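Local structure of thermospermine synthase ACAULIS protein (Medicago truncatula, 6BQ2) at residues P102-I107 and E173-I178. The protein probably makes thermospermine by transferring an aminopropyl group from decarboxylated S-adenosylmethionine to spermidine, as a member of the spermidine/spermine synthase family. Residues are numbered along the deposited sequence; the frame is centred on the assembly and turned at random.
Sequences PKNVFI and EKYDVI
N104 and D176 join the two chains just ahead of the parallel pairing of V105 with V177 by each reaching for the backbone of the other's segment, a case of side chains continuing a ladder where regular pairing gives out. The N104 amide nitrogen spends its hydrogens on two acceptors: E173 OE2, 2.9 Å from ND2, nearly in the amide plane and using its anti lone pair, and the carbonyl O of K174, 2.8 Å from ND2. With CG between its backbone N and carbonyl carbon (chi1 70°), the amide is carried across to the other segment, where OD1 accepts from D176 N, which stands above the plane of the side-chain carbonyl; the same N-H is shared with N104 O. In return, D176 OD2 accepts two backbone hydrogens, from K103 N at 2.8 Å and N104 N at 3.1 Å. A leucine in place of N104 would probably leave the K174 carbonyl and one E173 oxygen without this donor and weaken the hold on the bend at D176. Past D176, F106 N bonds to V177 O, V105 lies alongside V177, and F106 sets CB squarely over the Y175 ring, 3.6 Å from its centroid, the two ring planes inclined at 57°. F106 also lies close to the adenosine-binding A164. These strands are central neighbours in the Rossmann-like sheet: strand 127-132 flanks 104-107 on its other edge, and V105 packs on L119 of helix 114-120.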
ATOM      1  N   PRO B 102      24.828  39.663 -11.251  1.00 27.01           N
ATOM      2  CA  PRO B 102      24.389  39.331  -9.891  1.00 26.16           C
ATOM      3  C   PRO B 102      25.569  38.951  -9.034  1.00 26.42           C
ATOM      4  O   PRO B 102      26.271  38.022  -9.373  1.00 26.10           O
ATOM      5  CB  PRO B 102      23.440  38.137 -10.099  1.00 25.25           C
ATOM      6  CG  PRO B 102      23.946  37.500 -11.352  1.00 25.00           C
ATOM      7  CD  PRO B 102      24.440  38.623 -12.225  1.00 26.81           C
ATOM      8  N   LYS B 103      25.765  39.676  -7.932  1.00 24.80           N
ATOM      9  CA  LYS B 103      26.926  39.527  -7.050  1.00 25.63           C
ATOM     10  C   LYS B 103      26.580  38.975  -5.686  1.00 24.30           C
ATOM     11  O   LYS B 103      27.349  38.222  -5.092  1.00 23.52           O
ATOM     12  CB  LYS B 103      27.571  40.899  -6.829  1.00 27.54           C
ATOM     13  CG  LYS B 103      28.174  41.501  -8.103  1.00 30.98           C
ATOM     14  CD  LYS B 103      29.657  41.124  -8.194  1.00 33.15           C
ATOM     15  CE  LYS B 103      30.248  41.224  -9.607  1.00 34.68           C
ATOM     16  NZ  LYS B 103      31.251  40.158  -9.905  1.00 34.11           N
ATOM     17  N   ASN B 104      25.417  39.340  -5.153  1.00 23.88           N
ATOM     18  CA  ASN B 104      25.038  38.777  -3.904  1.00 24.93           C
ATOM     19  C   ASN B 104      23.606  38.293  -3.905  1.00 23.49           C
ATOM     20  O   ASN B 104      22.731  38.906  -4.542  1.00 24.51           O
ATOM     21  CB  ASN B 104      25.321  39.713  -2.807  1.00 28.59           C
ATOM     22  CG  ASN B 104      24.439  40.892  -2.802  1.00 30.37           C
ATOM     23  OD1 ASN B 104      23.874  41.277  -3.850  1.00 32.52           O
ATOM     24  ND2 ASN B 104      24.314  41.529  -1.614  1.00 33.11           N
ATOM     25  N   VAL B 105      23.433  37.181  -3.202  1.00 22.08           N
ATOM     26  CA  VAL B 105      22.182  36.449  -3.221  1.00 21.58           C
ATOM     27  C   VAL B 105      21.807  36.008  -1.818  1.00 20.26           C
ATOM     28  O   VAL B 105      22.655  35.635  -1.031  1.00 19.76           O
ATOM     29  CB  VAL B 105      22.280  35.261  -4.207  1.00 22.09           C
ATOM     30  CG1 VAL B 105      20.989  34.469  -4.244  1.00 22.70           C
ATOM     31  CG2 VAL B 105      22.567  35.786  -5.605  1.00 23.72           C
ATOM     32  N   PHE B 106      20.515  36.075  -1.504  1.00 19.14           N
ATOM     33  CA  PHE B 106      19.950  35.627  -0.245  1.00 19.05           C
ATOM     34  C   PHE B 106      18.986  34.480  -0.561  1.00 18.57           C
ATOM     35  O   PHE B 106      18.137  34.646  -1.440  1.00 19.28           O
ATOM     36  CB  PHE B 106      19.200  36.769   0.440  1.00 20.36           C
ATOM     37  CG  PHE B 106      18.740  36.468   1.824  1.00 20.70           C
ATOM     38  CD1 PHE B 106      17.522  35.888   2.049  1.00 22.07           C
ATOM     39  CD2 PHE B 106      19.494  36.866   2.931  1.00 21.59           C
ATOM     40  CE1 PHE B 106      17.058  35.644   3.344  1.00 22.11           C
ATOM     41  CE2 PHE B 106      19.056  36.635   4.223  1.00 21.98           C
ATOM     42  CZ  PHE B 106      17.838  36.023   4.443  1.00 22.39           C
ATOM     43  N   ILE B 107      19.186  33.346   0.116  1.00 18.75           N
ATOM     44  CA  ILE B 107      18.268  32.200  -0.000  1.00 19.44           C
ATOM     45  C   ILE B 107      17.372  32.126   1.222  1.00 19.70           C
ATOM     46  O   ILE B 107      17.889  31.996   2.316  1.00 20.10           O
ATOM     47  CB  ILE B 107      18.989  30.859  -0.127  1.00 18.73           C
ATOM     48  CG1 ILE B 107      20.035  30.871  -1.250  1.00 18.81           C
ATOM     49  CG2 ILE B 107      17.926  29.781  -0.430  1.00 18.65           C
ATOM     50  CD1 ILE B 107      21.049  29.762  -1.105  1.00 18.62           C
ATOM     51  N   GLU B 173      21.436  45.288   4.428  1.00 35.58           N
ATOM     52  CA  GLU B 173      22.040  44.754   3.220  1.00 36.25           C
ATOM     53  C   GLU B 173      20.965  44.380   2.202  1.00 33.48           C
ATOM     54  O   GLU B 173      19.935  43.798   2.562  1.00 30.59           O
ATOM     55  CB  GLU B 173      22.885  43.526   3.469  1.00 40.13           C
ATOM     56  CG  GLU B 173      23.453  43.005   2.141  1.00 44.74           C
ATOM     57  CD  GLU B 173      24.790  42.297   2.229  1.00 49.23           C
ATOM     58  OE1 GLU B 173      25.408  42.322   3.321  1.00 50.26           O
ATOM     59  OE2 GLU B 173      25.209  41.725   1.170  1.00 51.01           O
ATOM     60  N   LYS B 174      21.237  44.735   0.947  1.00 32.14           N
ATOM     61  CA  LYS B 174      20.347  44.444  -0.166  1.00 30.06           C
ATOM     62  C   LYS B 174      21.015  43.429  -1.053  1.00 28.02           C
ATOM     63  O   LYS B 174      22.245  43.239  -0.992  1.00 27.92           O
ATOM     64  CB  LYS B 174      20.028  45.720  -0.936  1.00 32.85           C
ATOM     65  CG  LYS B 174      19.471  46.815  -0.015  1.00 36.22           C
ATOM     66  CD  LYS B 174      18.697  47.927  -0.733  1.00 38.25           C
ATOM     67  CE  LYS B 174      18.613  49.206   0.124  1.00 41.08           C
ATOM     68  NZ  LYS B 174      18.971  49.042   1.583  1.00 43.06           N
ATOM     69  N   TYR B 175      20.213  42.780  -1.891  1.00 24.42           N
ATOM     70  CA  TYR B 175      20.682  41.662  -2.716  1.00 23.78           C
ATOM     71  C   TYR B 175      20.281  41.834  -4.155  1.00 23.06           C
ATOM     72  O   TYR B 175      19.217  42.399  -4.456  1.00 23.02           O
ATOM     73  CB  TYR B 175      20.094  40.337  -2.174  1.00 23.08           C
ATOM     74  CG  TYR B 175      20.608  40.067  -0.792  1.00 23.19           C
ATOM     75  CD1 TYR B 175      21.790  39.377  -0.601  1.00 23.08           C
ATOM     76  CD2 TYR B 175      19.912  40.528   0.337  1.00 24.08           C
ATOM     77  CE1 TYR B 175      22.270  39.112   0.680  1.00 23.21           C
ATOM     78  CE2 TYR B 175      20.394  40.294   1.614  1.00 24.69           C
ATOM     79  CZ  TYR B 175      21.576  39.614   1.771  1.00 24.18           C
ATOM     80  OH  TYR B 175      22.040  39.432   3.052  1.00 26.48           O
ATOM     81  N   ASP B 176      21.104  41.288  -5.053  1.00 21.81           N
ATOM     82  CA  ASP B 176      20.787  41.282  -6.481  1.00 22.45           C
ATOM     83  C   ASP B 176      19.693  40.272  -6.821  1.00 20.92           C
ATOM     84  O   ASP B 176      18.846  40.510  -7.675  1.00 20.78           O
ATOM     85  CB  ASP B 176      22.046  40.991  -7.292  1.00 23.38           C
ATOM     86  CG  ASP B 176      23.120  42.107  -7.163  1.00 25.99           C
ATOM     87  OD1 ASP B 176      22.839  43.300  -7.460  1.00 27.03           O
ATOM     88  OD2 ASP B 176      24.264  41.755  -6.802  1.00 26.71           O
ATOM     89  N   VAL B 177      19.710  39.157  -6.113  1.00 19.83           N
ATOM     90  CA  VAL B 177      18.692  38.086  -6.308  1.00 19.67           C
ATOM     91  C   VAL B 177      18.317  37.571  -4.903  1.00 19.23           C
ATOM     92  O   VAL B 177      19.165  37.441  -4.032  1.00 18.67           O
ATOM     93  CB  VAL B 177      19.181  36.900  -7.211  1.00 20.31           C
ATOM     94  CG1 VAL B 177      18.068  35.898  -7.382  1.00 20.39           C
ATOM     95  CG2 VAL B 177      19.597  37.389  -8.592  1.00 21.27           C
ATOM     96  N   ILE B 178      17.016  37.359  -4.681  1.00 18.67           N
ATOM     97  CA  ILE B 178      16.558  36.654  -3.472  1.00 18.49           C
ATOM     98  C   ILE B 178      15.807  35.428  -3.975  1.00 18.44           C
ATOM     99  O   ILE B 178      14.954  35.512  -4.895  1.00 17.92           O
ATOM    100  CB  ILE B 178      15.679  37.534  -2.582  1.00 18.84           C
ATOM    101  CG1 ILE B 178      16.561  38.670  -2.014  1.00 19.81           C
ATOM    102  CG2 ILE B 178      15.083  36.729  -1.442  1.00 19.19           C
ATOM    103  CD1 ILE B 178      15.817  39.759  -1.293  1.00 20.12           C
TER